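Local coordinates for OxyA protein (Actinoplanes teichomyceticus, PDB 5HH3) that is a haem-dependent cytochrome P450 that probably carries out a phenolic coupling, closing a ring in the peptide precursor of a glycopeptide antibiotic, at residues P290-D295 with G307-C312; L40-T45 with T53-T58; F72-L77 with Q93-E98; T58-I63 with R335-A340. One frame throughout, in Å; residues are numbered along the deposited sequence.

Overall arrangement
Contacts 1, 2 and 3 gather on one five-stranded mixed sheet, ordered 40-45, 53-57, 309-312, 291-293, 72-73; contact 4 stands beside it, on the helix that follows strand 53-57. Along the chain contact 2 comes first, and contact 4 then closes a loop of 271 residues in which contacts 3 and 1 are nested. The centre of contact 1 lies about 10 Å from that of contact 2 and about 11 Å from that of contact 3, whereas the centres of contacts 3 and 4 are about 23 Å apart. Contacts 1 and 4 both reach the haem; in the sheet, strands from early and late in the chain lie side by side.

Contact 1: residues P290-D295 with G307-C312; sequences PRVATD and GDTVTC. With HEM (protoporphyrin IX containing Fe), chain G.
Arg-291 does two jobs at once: its backbone forms an antiparallel hydrogen-bonded pair with Val-310, while its guanidinium leaves the sheet to grip a haem propionate. Two nearly straight bonds make the fork, Arg-291 NH1 to haem O1D at 2.8 Å and Arg-291 NH2 to haem O2D at 2.7 Å, with the carboxylate carbon in the guanidinium plane. The side chain bends at chi2 (-66°), which turns CD off the extended course. NH1 also donates to His-289 O. Across the antiparallel strands, Arg-291 N reaches Val-310 O at 3.0 Å and Val-310 N returns to Arg-291 O at 2.9 Å. The ladder continues from Ala-293 N to Asp-308 O and ends with Gly-307 N on Ala-293 O at 2.7 Å. On the other face, Val-292 CG2 meets Thr-309 CG2 at 4.2 Å. At the Pro-290 end, its CB lies 3.4 Å from Thr-311 OG1, the two side chains side by side. Leu-77 adjoins Pro-290 and Val-292, and Asp-308 turns its carboxylate to Thr-53 N. The propionate thus meets a cation whose backbone is held by the sheet, which probably helps to balance its negative charge; His-99, Arg-103 and His-346 also bond the haem.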
# COMPACT_ATOMS: atom_id res chain seq x y z
N PRO B 290 7.38 7.54 6.09
CA PRO B 290 7.89 8.41 5.06
C PRO B 290 7.36 9.84 5.13
O PRO B 290 6.18 10.06 5.44
CB PRO B 290 7.47 7.75 3.76
CG PRO B 290 6.71 6.52 4.11
CD PRO B 290 6.47 6.51 5.58
N ARG B 291 8.27 10.79 4.88
CA ARG B 291 7.99 12.20 4.89
C ARG B 291 7.97 12.71 3.43
O ARG B 291 8.77 12.25 2.62
CB ARG B 291 9.11 12.96 5.62
CG ARG B 291 9.50 12.53 7.04
CD ARG B 291 8.41 12.78 8.00
NE ARG B 291 8.81 12.83 9.42
CZ ARG B 291 8.69 11.84 10.31
NH1 ARG B 291 8.30 10.63 9.92
NH2 ARG B 291 9.02 12.05 11.58
N VAL B 292 7.09 13.67 3.11
CA VAL B 292 7.09 14.32 1.80
C VAL B 292 7.87 15.62 1.90
O VAL B 292 7.62 16.39 2.82
CB VAL B 292 5.67 14.66 1.29
CG1 VAL B 292 5.72 15.20 -0.13
CG2 VAL B 292 4.78 13.44 1.35
N ALA B 293 8.77 15.88 0.95
CA ALA B 293 9.44 17.19 0.83
C ALA B 293 8.47 18.27 0.38
O ALA B 293 7.79 18.12 -0.65
CB ALA B 293 10.63 17.10 -0.12
N THR B 294 8.40 19.34 1.15
CA THR B 294 7.63 20.52 0.79
C THR B 294 8.50 21.66 0.23
O THR B 294 7.98 22.69 -0.16
CB THR B 294 6.79 21.01 1.98
OG1 THR B 294 7.64 21.31 3.09
CG2 THR B 294 5.79 19.95 2.39
N ASP B 295 9.82 21.49 0.24
CA ASP B 295 10.71 22.36 -0.53
C ASP B 295 11.85 21.47 -1.09
O ASP B 295 12.02 20.35 -0.65
CB ASP B 295 11.24 23.48 0.36
CG ASP B 295 11.81 24.66 -0.43
OD1 ASP B 295 11.90 24.61 -1.70
OD2 ASP B 295 12.18 25.67 0.23
N GLY B 307 7.97 17.28 -3.22
CA GLY B 307 7.08 16.20 -3.67
C GLY B 307 7.72 14.83 -3.62
O GLY B 307 7.03 13.83 -3.53
N ASP B 308 9.06 14.77 -3.67
CA ASP B 308 9.78 13.54 -3.34
C ASP B 308 9.53 13.11 -1.89
O ASP B 308 9.16 13.93 -1.01
CB ASP B 308 11.28 13.72 -3.52
CG ASP B 308 11.72 13.85 -4.96
OD1 ASP B 308 10.91 13.70 -5.91
OD2 ASP B 308 12.94 14.02 -5.12
N THR B 309 9.68 11.82 -1.63
CA THR B 309 9.56 11.34 -0.27
C THR B 309 10.87 10.80 0.23
O THR B 309 11.71 10.36 -0.56
CB THR B 309 8.47 10.24 -0.13
OG1 THR B 309 8.88 9.06 -0.82
CG2 THR B 309 7.17 10.72 -0.71
N VAL B 310 11.04 10.81 1.54
CA VAL B 310 12.21 10.23 2.19
C VAL B 310 11.79 9.35 3.37
O VAL B 310 11.06 9.81 4.26
CB VAL B 310 13.14 11.32 2.74
CG1 VAL B 310 14.34 10.70 3.46
CG2 VAL B 310 13.58 12.26 1.60
N THR B 311 12.28 8.11 3.38
CA THR B 311 12.08 7.18 4.48
C THR B 311 13.42 7.03 5.16
O THR B 311 14.44 6.82 4.47
CB THR B 311 11.61 5.83 3.92
OG1 THR B 311 10.39 6.02 3.18
CG2 THR B 311 11.41 4.80 5.04
N CYS B 312 13.45 7.18 6.48
CA CYS B 312 14.70 7.10 7.22
C CYS B 312 14.89 5.71 7.84
O CYS B 312 13.99 5.21 8.52
CB CYS B 312 14.76 8.16 8.31
SG CYS B 312 14.67 9.85 7.68
CHA HEM G . 6.74 7.95 17.66
CHB HEM G . 4.20 6.55 21.55
CHC HEM G . 7.33 2.90 22.24
CHD HEM G . 9.87 4.36 18.42
C1A HEM G . 5.77 7.86 18.63
C2A HEM G . 4.61 8.68 18.69
C3A HEM G . 3.90 8.29 19.79
C4A HEM G . 4.62 7.23 20.41
CMA HEM G . 2.59 8.86 20.25
CAA HEM G . 4.25 9.78 17.71
CBA HEM G . 4.89 11.08 18.18
CGA HEM G . 4.64 12.27 17.27
O1A HEM G . 4.34 12.14 16.06
O2A HEM G . 4.74 13.44 17.74
C1B HEM G . 4.82 5.41 22.09
C2B HEM G . 4.34 4.69 23.23
C3B HEM G . 5.22 3.64 23.44
C4B HEM G . 6.25 3.77 22.38
CMB HEM G . 3.12 5.01 24.06
CAB HEM G . 5.27 2.60 24.49
CBB HEM G . 4.50 2.51 25.58
C1C HEM G . 8.31 2.94 21.26
C2C HEM G . 9.39 2.04 21.13
C3C HEM G . 10.13 2.45 20.01
C4C HEM G . 9.47 3.62 19.50
CMC HEM G . 9.67 0.84 22.02
CAC HEM G . 11.37 1.89 19.42
CBC HEM G . 12.08 0.87 19.89
C1D HEM G . 9.17 5.46 17.93
C2D HEM G . 9.65 6.17 16.72
C3D HEM G . 8.78 7.17 16.50
C4D HEM G . 7.78 7.05 17.58
CMD HEM G . 10.84 5.88 15.84
CAD HEM G . 8.86 8.17 15.35
CBD HEM G . 8.23 7.69 14.04
CGD HEM G . 8.36 8.76 12.94
O1D HEM G . 7.89 8.61 11.80
O2D HEM G . 8.96 9.84 13.11
NA HEM G . 5.77 6.99 19.70
NB HEM G . 5.95 4.85 21.65
NC HEM G . 8.40 3.91 20.30
ND HEM G . 8.07 6.05 18.43
FE HEM G . 7.06 5.48 19.98
O HOH W 1 5.77 4.40 18.71

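Contact 2: residues L40-T45 with T53-T58; sequences LTTLGT and TAWLAT
Thr-53 meets Thr-45 through their hydroxyls, OG1 to OG1 at 2.9 Å, at the loop end of the antiparallel hairpin. Next, Ala-54 sits at a classic beta bulge: its O accepts from both Leu-43 N, at 2.7 Å, and Gly-44 N, at 3.3 Å, the latter in the carbonyl plane on a lone pair. Ala-54 N returns a bond to Gly-44 O. Trp-55 then stands between Leu-40 CD2 on one face and the methyls of Thr-42 and Thr-53 on the other. Leu-40 CD2 lies 4.2 Å from the centroid of the six-membered ring and Thr-42 CG2 4.0 Å from it, both as CH-pi contacts. With OG1 at chi1 58°, Thr-42 CG2 falls anti to the carbonyl carbon, where it meets the ring. Leu-56 follows, paired with Thr-41 by two backbone bonds, the N of Leu-56 to the O of Thr-41 at 2.8 Å, and its CB lies 4.2 Å from Leu-43 CG. Ala-57 CB rests on Leu-40 CD1 at 3.9 Å. Beyond the strand, one water links Thr-58 OG1 with Thr-41 OG1. Helices 8-19 and 29-37 cover the face of Ala-54 and Leu-56. With aliphatic groups on both faces and NE1 bonded to Asp-308 OD2, the indole is fixed in position and its one polar atom satisfied.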
# COMPACT_ATOMS: atom_id res chain seq x y z
N LEU B 40 22.24 8.51 1.18
CA LEU B 40 20.91 8.65 0.60
C LEU B 40 20.86 7.92 -0.74
O LEU B 40 21.68 8.22 -1.60
CB LEU B 40 20.63 10.14 0.38
CG LEU B 40 19.21 10.54 0.04
CD1 LEU B 40 18.26 10.39 1.21
CD2 LEU B 40 19.13 11.97 -0.48
N THR B 41 19.93 6.99 -0.93
CA THR B 41 19.74 6.28 -2.21
C THR B 41 18.26 6.30 -2.65
O THR B 41 17.37 6.61 -1.87
CB THR B 41 20.22 4.81 -2.12
OG1 THR B 41 19.56 4.14 -1.03
CG2 THR B 41 21.72 4.76 -1.88
N THR B 42 18.00 5.98 -3.91
CA THR B 42 16.64 5.97 -4.43
C THR B 42 16.01 4.59 -4.26
O THR B 42 16.65 3.57 -4.48
CB THR B 42 16.58 6.31 -5.90
OG1 THR B 42 17.38 5.38 -6.60
CG2 THR B 42 17.11 7.68 -6.18
N LEU B 43 14.75 4.58 -3.83
CA LEU B 43 13.92 3.41 -3.90
C LEU B 43 13.28 3.32 -5.25
O LEU B 43 13.16 2.23 -5.81
CB LEU B 43 12.84 3.46 -2.82
CG LEU B 43 13.32 3.41 -1.39
CD1 LEU B 43 12.17 3.71 -0.43
CD2 LEU B 43 13.95 2.06 -1.12
N GLY B 44 12.88 4.46 -5.80
CA GLY B 44 12.24 4.46 -7.10
C GLY B 44 11.77 5.83 -7.52
O GLY B 44 11.68 6.75 -6.69
N THR B 45 11.46 5.96 -8.81
CA THR B 45 11.09 7.23 -9.41
C THR B 45 9.94 7.01 -10.37
O THR B 45 9.95 6.05 -11.14
CB THR B 45 12.33 7.87 -10.13
OG1 THR B 45 13.38 8.11 -9.17
CG2 THR B 45 12.00 9.18 -10.77
N THR B 53 10.42 11.03 -6.73
CA THR B 53 11.35 10.02 -6.30
C THR B 53 11.12 9.69 -4.83
O THR B 53 10.91 10.59 -3.99
CB THR B 53 12.79 10.51 -6.48
OG1 THR B 53 13.03 10.72 -7.86
CG2 THR B 53 13.81 9.53 -5.89
N ALA B 54 11.18 8.41 -4.53
CA ALA B 54 11.16 7.93 -3.17
C ALA B 54 12.59 7.56 -2.79
O ALA B 54 13.25 6.75 -3.47
CB ALA B 54 10.23 6.75 -3.05
N TRP B 55 13.07 8.21 -1.74
CA TRP B 55 14.43 8.07 -1.26
C TRP B 55 14.47 7.34 0.08
O TRP B 55 13.51 7.40 0.87
CB TRP B 55 15.03 9.45 -1.00
CG TRP B 55 15.09 10.42 -2.13
CD1 TRP B 55 14.16 11.37 -2.44
CD2 TRP B 55 16.18 10.60 -3.04
NE1 TRP B 55 14.58 12.10 -3.52
CE2 TRP B 55 15.84 11.68 -3.89
CE3 TRP B 55 17.42 9.97 -3.23
CZ2 TRP B 55 16.68 12.14 -4.90
CZ3 TRP B 55 18.29 10.46 -4.27
CH2 TRP B 55 17.90 11.51 -5.07
N LEU B 56 15.60 6.68 0.32
CA LEU B 56 15.90 6.06 1.60
C LEU B 56 17.12 6.74 2.17
O LEU B 56 18.16 6.74 1.52
CB LEU B 56 16.20 4.57 1.41
CG LEU B 56 16.54 3.75 2.66
CD1 LEU B 56 15.30 3.53 3.50
CD2 LEU B 56 17.14 2.41 2.25
N ALA B 57 17.01 7.31 3.37
CA ALA B 57 18.15 7.92 4.09
C ALA B 57 18.69 6.89 5.07
O ALA B 57 17.92 6.38 5.89
CB ALA B 57 17.71 9.17 4.85
N THR B 58 19.98 6.59 4.96
CA THR B 58 20.67 5.63 5.81
C THR B 58 21.78 6.26 6.67
O THR B 58 22.17 5.64 7.67
CB THR B 58 21.30 4.48 4.99
OG1 THR B 58 22.20 5.00 4.01
CG2 THR B 58 20.24 3.65 4.26
O HOH W 2 21.55 4.57 1.38

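Contact 3: residues F72-L77 with Q93-E98; sequences FSARLL and QYDPPE
A helix N-terminus, reached from edge strand 72-73 and opening the short, weakly bonded helix 75-78, is the element that Asp-95 of the following loop clasps. Its carboxylate serves three donors. Ser-73 OG gives the shortest bond, 2.6 Å to Asp-95 OD2, and comes in on the syn lone pair, the side of the other oxygen. That same hydroxyl oxygen accepts from Leu-76 N at 3.0 Å, capping the helix start; with its proton given to Asp-95 and its oxygen engaged by the backbone, the hydroxyl rotation is fixed. Anti to its own N (chi1 165°), Ser-73 OG lies where both Asp-95 OD2 and Leu-76 N reach it. The other carboxylate oxygen, Asp-95 OD1, takes a weak bond from Ala-74 N at 3.3 Å. Arg-75 completes the set with a salt bridge, NE to Asp-95 OD2 at 3.3 Å, whose hydrogen bond is weak. The two side chains cross at about a right angle, their guanidinium and carboxylate planes 85° apart, and NE alone bonds, to one carboxylate oxygen. Arg-75 bends at chi3 (58°), which sets NE off the otherwise extended chain, and its CB lies 3.2 Å from Gln-93 O. Gln-93 OE1, 4.3 Å from Ala-74 O, is buried here without a polar partner in the model. Outside the pair, Ser-73 bonds through its backbone to Val-292, and Leu-76 O accepts from Asn-190 of the second subunit. The arrangement is that of a serine-capped helix start whose capping hydroxyl is itself oriented by an aspartate, here tying the loop before helix 98-106 to the edge of the sheet.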
# COMPACT_ATOMS: atom_id res chain seq x y z
N PHE B 72 9.73 19.05 5.58
CA PHE B 72 9.17 17.74 5.33
C PHE B 72 7.85 17.60 6.09
O PHE B 72 7.71 18.14 7.19
CB PHE B 72 10.13 16.61 5.74
CG PHE B 72 11.30 16.42 4.82
CD1 PHE B 72 11.22 15.55 3.74
CD2 PHE B 72 12.48 17.11 5.04
CE1 PHE B 72 12.31 15.38 2.89
CE2 PHE B 72 13.57 16.94 4.19
CZ PHE B 72 13.48 16.07 3.12
N SER B 73 6.90 16.90 5.50
CA SER B 73 5.55 16.72 6.05
C SER B 73 5.26 15.25 6.18
O SER B 73 5.51 14.48 5.27
CB SER B 73 4.49 17.36 5.15
OG SER B 73 3.18 16.89 5.48
N ALA B 74 4.70 14.87 7.33
CA ALA B 74 4.19 13.52 7.55
C ALA B 74 2.75 13.35 7.00
O ALA B 74 2.40 12.32 6.41
CB ALA B 74 4.22 13.25 9.05
N ARG B 75 1.97 14.40 7.13
CA ARG B 75 0.56 14.45 6.74
C ARG B 75 0.29 14.28 5.25
O ARG B 75 -0.67 13.62 4.86
CB ARG B 75 -0.00 15.79 7.18
CG ARG B 75 -1.47 16.06 6.88
CD ARG B 75 -1.80 17.46 7.38
NE ARG B 75 -0.95 18.49 6.75
CZ ARG B 75 -1.20 19.11 5.59
NH1 ARG B 75 -2.29 18.82 4.87
NH2 ARG B 75 -0.35 20.03 5.14
N LEU B 76 1.13 14.91 4.43
CA LEU B 76 0.91 14.92 2.99
C LEU B 76 1.12 13.57 2.28
O LEU B 76 0.64 13.39 1.14
CB LEU B 76 1.78 16.00 2.32
CG LEU B 76 1.39 17.46 2.49
CD1 LEU B 76 2.48 18.29 1.82
CD2 LEU B 76 0.02 17.82 1.91
N LEU B 77 1.83 12.63 2.91
CA LEU B 77 2.03 11.32 2.28
C LEU B 77 0.76 10.51 2.38
O LEU B 77 0.14 10.16 1.37
CB LEU B 77 3.18 10.54 2.92
CG LEU B 77 3.47 9.24 2.15
CD1 LEU B 77 4.93 9.20 1.78
CD2 LEU B 77 3.05 7.98 2.92
N GLN B 93 0.39 11.66 11.84
CA GLN B 93 -0.33 12.22 10.68
C GLN B 93 -0.51 13.75 10.72
O GLN B 93 -1.08 14.31 9.81
CB GLN B 93 -1.72 11.57 10.56
CG GLN B 93 -1.70 10.04 10.44
CD GLN B 93 -1.52 9.56 9.00
OE1 GLN B 93 -0.51 9.84 8.36
NE2 GLN B 93 -2.51 8.82 8.49
N TYR B 94 -0.03 14.42 11.77
CA TYR B 94 -0.19 15.88 11.90
C TYR B 94 1.11 16.68 11.66
O TYR B 94 2.19 16.26 12.06
CB TYR B 94 -0.75 16.21 13.28
CG TYR B 94 -2.22 15.87 13.46
CD1 TYR B 94 -3.20 16.44 12.62
CD2 TYR B 94 -2.65 15.04 14.51
CE1 TYR B 94 -4.55 16.16 12.80
CE2 TYR B 94 -4.01 14.76 14.70
CZ TYR B 94 -4.95 15.32 13.84
OH TYR B 94 -6.30 15.05 13.99
N ASP B 95 0.96 17.85 11.05
CA ASP B 95 2.01 18.85 10.96
C ASP B 95 1.69 19.96 11.93
O ASP B 95 0.53 20.08 12.34
CB ASP B 95 2.09 19.41 9.53
CG ASP B 95 2.60 18.38 8.53
OD1 ASP B 95 3.31 17.46 8.92
OD2 ASP B 95 2.30 18.52 7.33
N PRO B 96 2.69 20.79 12.29
CA PRO B 96 2.36 22.01 13.06
C PRO B 96 1.38 22.89 12.27
O PRO B 96 1.44 22.87 11.06
CB PRO B 96 3.72 22.72 13.22
CG PRO B 96 4.74 21.65 13.00
CD PRO B 96 4.14 20.69 12.01
N PRO B 97 0.48 23.63 12.91
CA PRO B 97 0.35 23.77 14.34
C PRO B 97 -0.48 22.67 15.02
O PRO B 97 -0.43 22.61 16.24
CB PRO B 97 -0.37 25.10 14.47
CG PRO B 97 -1.29 25.11 13.30
CD PRO B 97 -0.56 24.39 12.20
N GLU B 98 -1.21 21.84 14.27
CA GLU B 98 -2.09 20.82 14.90
C GLU B 98 -1.28 19.82 15.72
O GLU B 98 -1.65 19.46 16.83
CB GLU B 98 -2.96 20.06 13.88
CG GLU B 98 -4.01 20.92 13.17
CD GLU B 98 -3.53 21.53 11.85
OE1 GLU B 98 -2.32 21.54 11.52
OE2 GLU B 98 -4.38 22.05 11.13

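Contact 4: residues T58-I63 with R335-A340; sequences TGYDEI and RPEHLA. With HEM (protoporphyrin IX containing Fe), chain G.
Leu-339 lays its CD1 over the centre of the Tyr-60 ring, 4.0 Å from the centroid and only 10° off the ring normal, a CH-pi contact. Leu-339 CG sits beside it, 3.7 Å from Tyr-60 CZ, and the same CD1 touches Ile-63 CG2 at 4.0 Å, so the leucine is wedged between two side chains that stand almost one turn apart on helix 60-68. At the rim, Tyr-60 OH approaches Glu-337 CB at 3.7 Å. CG of Tyr-60 is anti to the backbone N (chi1 -160°), leading the side chain out toward Leu-339. Further out, the loop carries an internal bond: Ala-340 N donates to His-338 ND1 at 3.2 Å, close to the imidazole plane, and Leu-339 N is held by Asn-318 OD1. On the helix side, Gly-59 occupies the N-cap and its O accepts from Ile-63 N at 2.8 Å. The neighbouring Ala-340 then brings its O within 3.5 Å of haem CAC, so the loop passes from Tyr-60 to the cofactor. Around the contact, helix 314-318 packs on Tyr-60 and His-338, helix 274-282 lies against His-338 and Ala-340, and strand 309-312 reaches Ile-63 through Cys-312.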
# COMPACT_ATOMS: atom_id res chain seq x y z
N THR B 58 19.98 6.59 4.96
CA THR B 58 20.67 5.63 5.81
C THR B 58 21.78 6.26 6.67
O THR B 58 22.17 5.64 7.67
CB THR B 58 21.30 4.48 4.99
OG1 THR B 58 22.20 5.00 4.01
CG2 THR B 58 20.24 3.65 4.26
N GLY B 59 22.31 7.41 6.26
CA GLY B 59 23.37 8.11 6.99
C GLY B 59 22.83 8.74 8.26
O GLY B 59 21.75 9.36 8.25
N TYR B 60 23.59 8.59 9.34
CA TYR B 60 23.20 9.07 10.68
C TYR B 60 22.87 10.56 10.71
O TYR B 60 21.79 10.98 11.17
CB TYR B 60 24.32 8.78 11.71
CG TYR B 60 23.87 8.77 13.14
CD1 TYR B 60 23.86 9.94 13.93
CD2 TYR B 60 23.49 7.58 13.74
CE1 TYR B 60 23.43 9.91 15.26
CE2 TYR B 60 23.08 7.54 15.07
CZ TYR B 60 23.06 8.69 15.82
OH TYR B 60 22.64 8.56 17.13
N ASP B 61 23.80 11.37 10.21
CA ASP B 61 23.62 12.81 10.23
C ASP B 61 22.57 13.28 9.23
O ASP B 61 21.86 14.23 9.50
CB ASP B 61 24.94 13.54 9.98
CG ASP B 61 25.93 13.33 11.10
OD1 ASP B 61 25.54 13.17 12.28
OD2 ASP B 61 27.12 13.34 10.80
N GLU B 62 22.48 12.59 8.10
CA GLU B 62 21.50 12.93 7.09
C GLU B 62 20.07 12.61 7.59
O GLU B 62 19.13 13.34 7.30
CB GLU B 62 21.80 12.20 5.77
CG GLU B 62 23.07 12.71 5.05
CD GLU B 62 24.38 12.23 5.66
OE1 GLU B 62 24.39 11.34 6.54
OE2 GLU B 62 25.42 12.74 5.24
N ILE B 63 19.93 11.52 8.33
CA ILE B 63 18.64 11.19 8.94
C ILE B 63 18.26 12.27 9.98
O ILE B 63 17.12 12.70 10.02
CB ILE B 63 18.64 9.80 9.59
CG1 ILE B 63 18.62 8.73 8.49
CG2 ILE B 63 17.43 9.63 10.52
CD1 ILE B 63 18.96 7.33 8.99
N ARG B 335 28.60 5.31 26.42
CA ARG B 335 27.63 6.20 25.77
C ARG B 335 27.21 5.78 24.35
O ARG B 335 27.48 6.49 23.38
CB ARG B 335 28.12 7.66 25.83
CG ARG B 335 28.05 8.24 27.24
CD ARG B 335 28.49 9.71 27.31
NE ARG B 335 29.91 9.86 26.95
CZ ARG B 335 30.95 9.64 27.76
NH1 ARG B 335 30.79 9.27 29.04
NH2 ARG B 335 32.18 9.80 27.28
N PRO B 336 26.54 4.62 24.22
CA PRO B 336 26.09 4.18 22.89
C PRO B 336 25.13 5.19 22.25
O PRO B 336 24.26 5.73 22.93
CB PRO B 336 25.36 2.85 23.17
CG PRO B 336 25.75 2.44 24.55
CD PRO B 336 26.07 3.70 25.28
N GLU B 337 25.30 5.43 20.95
CA GLU B 337 24.46 6.37 20.20
C GLU B 337 23.46 5.65 19.34
O GLU B 337 23.81 4.71 18.61
CB GLU B 337 25.32 7.24 19.30
CG GLU B 337 26.30 8.11 20.05
CD GLU B 337 27.14 8.97 19.12
OE1 GLU B 337 26.56 9.69 18.27
OE2 GLU B 337 28.38 8.91 19.23
N HIS B 338 22.21 6.09 19.43
CA HIS B 338 21.18 5.59 18.52
C HIS B 338 20.07 6.62 18.29
O HIS B 338 19.96 7.62 19.02
CB HIS B 338 20.58 4.30 19.07
CG HIS B 338 19.87 4.49 20.38
ND1 HIS B 338 18.60 4.99 20.48
CD2 HIS B 338 20.27 4.24 21.65
CE1 HIS B 338 18.24 5.05 21.75
NE2 HIS B 338 19.24 4.60 22.47
N LEU B 339 19.28 6.35 17.26
CA LEU B 339 18.08 7.10 16.91
C LEU B 339 16.85 6.19 16.90
O LEU B 339 15.93 6.37 16.08
CB LEU B 339 18.26 7.71 15.52
CG LEU B 339 19.41 8.67 15.30
CD1 LEU B 339 19.57 8.94 13.82
CD2 LEU B 339 19.19 9.95 16.10
N ALA B 340 16.85 5.16 17.75
CA ALA B 340 15.76 4.17 17.84
C ALA B 340 14.37 4.75 18.09
O ALA B 340 13.37 4.14 17.71
CB ALA B 340 16.08 3.12 18.90
CHA HEM G . 6.74 7.95 17.66
CHB HEM G . 4.20 6.55 21.55
CHC HEM G . 7.33 2.90 22.24
CHD HEM G . 9.87 4.36 18.42
C1A HEM G . 5.77 7.86 18.63
C2A HEM G . 4.61 8.68 18.69
C3A HEM G . 3.90 8.29 19.79
C4A HEM G . 4.62 7.23 20.41
CMA HEM G . 2.59 8.86 20.25
CAA HEM G . 4.25 9.78 17.71
CBA HEM G . 4.89 11.08 18.18
CGA HEM G . 4.64 12.27 17.27
O1A HEM G . 4.34 12.14 16.06
O2A HEM G . 4.74 13.44 17.74
C1B HEM G . 4.82 5.41 22.09
C2B HEM G . 4.34 4.69 23.23
C3B HEM G . 5.22 3.64 23.44
C4B HEM G . 6.25 3.77 22.38
CMB HEM G . 3.12 5.01 24.06
CAB HEM G . 5.27 2.60 24.49
CBB HEM G . 4.50 2.51 25.58
C1C HEM G . 8.31 2.94 21.26
C2C HEM G . 9.39 2.04 21.13
C3C HEM G . 10.13 2.45 20.01
C4C HEM G . 9.47 3.62 19.50
CMC HEM G . 9.67 0.84 22.02
CAC HEM G . 11.37 1.89 19.42
CBC HEM G . 12.08 0.87 19.89
C1D HEM G . 9.17 5.46 17.93
C2D HEM G . 9.65 6.17 16.72
C3D HEM G . 8.78 7.17 16.50
C4D HEM G . 7.78 7.05 17.58
CMD HEM G . 10.84 5.88 15.84
CAD HEM G . 8.86 8.17 15.35
CBD HEM G . 8.23 7.69 14.04
CGD HEM G . 8.36 8.76 12.94
O1D HEM G . 7.89 8.61 11.80
O2D HEM G . 8.96 9.84 13.11
NA HEM G . 5.77 6.99 19.70
NB HEM G . 5.95 4.85 21.65
NC HEM G . 8.40 3.91 20.30
ND HEM G . 8.07 6.05 18.43
FE HEM G . 7.06 5.48 19.98
O HOH W 1 5.77 4.40 18.71